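Local coordinates for succinyl-CoA:3-ketoacid-coenzyme A transferase subunit B (Helicobacter pylori, PDB 3RRL), which catalyses, as the B subunit of the enzyme, transfer of coenzyme A from succinyl-CoA to a 3-oxo acid, giving a 3-oxoacyl-CoA and succinate, at residues G100-Q105 / C154-T159. Residues are numbered along the deposited sequence; the frame is centred on the assembly and turned at random.
Sequences GMEVSQ and CSLPLT
E102 reaches from its strand to the loop at C154-L156 and grips it with both carboxylate oxygens. OE1 accepts two backbone N-H groups. The one from S155, N to OE1 2.7 Å, makes a bent bond at 130°. The one from L156, N to OE1 3.1 Å, is straighter. Both donors lie on the syn side of OE1 but come from opposite faces of the carboxylate plane. OE2 takes the hydroxyl of S155, OG to OE2 2.5 Å, a distance whose shortness may be coordinate error. With both oxygens held, the carboxylate is restrained in its rotation. Beyond CG the E102 chain is extended (chi2 173°), and this carries the carboxylate out to the loop; the concentration of donors there would probably favour its charged form.

Van der Waals contacts accompany these bonds. The sulfur of C154 packs against S104, SG to CB 3.7 Å, and also lies 4.0 Å from CB of E102. The apolar pair is M101 and L156: L156 places CD1 3.7 Å from CB of M101, a selenomethionine, the two side chains crossing at about a right angle.

Opposite A110 of strand 109-114 the chain takes two residues, M101 and E102, which makes a classic beta bulge, and the carboxylate ties this bulged strand of the small mixed sheet to the loop following strand 150-151.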
loop_
_atom_site.group_PDB
_atom_site.type_symbol
_atom_site.label_atom_id
_atom_site.label_comp_id
_atom_site.label_asym_id
_atom_site.label_seq_id
_atom_site.Cartn_x
_atom_site.Cartn_y
_atom_site.Cartn_z
ATOM N N GLY B 100 -22.770 19.291 7.100
ATOM C CA GLY B 100 -22.622 19.153 8.535
ATOM C C GLY B 100 -23.932 19.323 9.274
ATOM O O GLY B 100 -24.863 19.968 8.787
HETATM N N MSE B 101 -24.029 18.687 10.432
HETATM C CA MSE B 101 -25.117 18.964 11.367
HETATM C C MSE B 101 -24.813 20.124 12.315
HETATM O O MSE B 101 -25.697 20.906 12.661
HETATM C CB MSE B 101 -25.514 17.691 12.098
HETATM C CG MSE B 101 -25.988 16.619 11.122
HETATM SE SE MSE B 101 -26.257 14.903 11.960
HETATM C CE MSE B 101 -24.435 14.570 12.538
ATOM N N GLU B 102 -23.564 20.227 12.744
ATOM C CA GLU B 102 -23.101 21.338 13.556
ATOM C C GLU B 102 -21.667 21.698 13.201
ATOM O O GLU B 102 -20.889 20.846 12.823
ATOM C CB GLU B 102 -23.136 20.983 15.042
ATOM C CG GLU B 102 -24.484 20.985 15.707
ATOM C CD GLU B 102 -24.410 20.452 17.114
ATOM O OE1 GLU B 102 -23.353 19.939 17.491
ATOM O OE2 GLU B 102 -25.395 20.534 17.855
ATOM N N VAL B 103 -21.324 22.967 13.343
ATOM C CA VAL B 103 -19.950 23.409 13.289
ATOM C C VAL B 103 -19.712 24.293 14.497
ATOM O O VAL B 103 -20.492 25.172 14.770
ATOM C CB VAL B 103 -19.625 24.178 12.029
ATOM C CG1 VAL B 103 -18.197 24.624 12.053
ATOM C CG2 VAL B 103 -19.920 23.350 10.811
ATOM N N SER B 104 -18.639 24.044 15.222
ATOM C CA SER B 104 -18.282 24.837 16.386
ATOM C C SER B 104 -17.353 25.992 16.027
ATOM O O SER B 104 -16.748 25.994 14.981
ATOM C CB SER B 104 -17.670 23.963 17.467
ATOM O OG SER B 104 -16.274 23.939 17.349
ATOM N N GLN B 105 -17.254 26.974 16.909
ATOM C CA GLN B 105 -16.445 28.166 16.675
ATOM C C GLN B 105 -14.966 27.844 16.559
ATOM O O GLN B 105 -14.203 28.595 15.986
ATOM C CB GLN B 105 -16.697 29.236 17.738
ATOM C CG GLN B 105 -15.926 29.060 19.004
ATOM C CD GLN B 105 -16.416 29.963 20.109
ATOM O OE1 GLN B 105 -17.548 30.418 20.100
ATOM N NE2 GLN B 105 -15.554 30.232 21.061
ATOM N N CYS B 154 -19.921 21.948 19.786
ATOM C CA CYS B 154 -20.857 20.983 19.220
ATOM C C CYS B 154 -21.541 20.206 20.341
ATOM O O CYS B 154 -20.930 19.946 21.379
ATOM C CB CYS B 154 -20.145 20.028 18.266
ATOM S SG CYS B 154 -19.526 20.827 16.757
ATOM N N SER B 155 -22.829 19.918 20.167
ATOM C CA SER B 155 -23.524 18.992 21.048
ATOM C C SER B 155 -23.496 17.553 20.525
ATOM O O SER B 155 -23.714 16.608 21.283
ATOM C CB SER B 155 -24.977 19.447 21.246
ATOM O OG SER B 155 -25.717 19.384 20.034
ATOM N N LEU B 156 -23.231 17.394 19.227
ATOM C CA LEU B 156 -23.197 16.074 18.595
ATOM C C LEU B 156 -21.789 15.490 18.523
ATOM O O LEU B 156 -20.807 16.235 18.550
ATOM C CB LEU B 156 -23.827 16.122 17.199
ATOM C CG LEU B 156 -25.251 16.678 17.113
ATOM C CD1 LEU B 156 -25.655 16.857 15.655
ATOM C CD2 LEU B 156 -26.243 15.785 17.849
ATOM N N PRO B 157 -21.686 14.154 18.414
ATOM C CA PRO B 157 -20.367 13.519 18.308
ATOM C C PRO B 157 -19.567 14.129 17.163
ATOM O O PRO B 157 -20.108 14.317 16.067
ATOM C CB PRO B 157 -20.706 12.059 17.999
ATOM C CG PRO B 157 -22.067 11.863 18.621
ATOM C CD PRO B 157 -22.782 13.167 18.402
ATOM N N LEU B 158 -18.297 14.431 17.423
ATOM C CA LEU B 158 -17.446 15.086 16.438
ATOM C C LEU B 158 -17.007 14.199 15.280
ATOM O O LEU B 158 -16.641 13.033 15.466
ATOM C CB LEU B 158 -16.202 15.660 17.106
ATOM C CG LEU B 158 -16.406 16.852 18.029
ATOM C CD1 LEU B 158 -15.088 17.605 18.138
ATOM C CD2 LEU B 158 -17.506 17.753 17.499
ATOM N N THR B 159 -17.047 14.761 14.078
ATOM C CA THR B 159 -16.366 14.154 12.940
ATOM C C THR B 159 -14.878 14.497 12.986
ATOM O O THR B 159 -14.028 13.691 12.607
ATOM C CB THR B 159 -16.942 14.646 11.626
ATOM O OG1 THR B 159 -18.343 14.358 11.593
ATOM C CG2 THR B 159 -16.257 13.966 10.471
#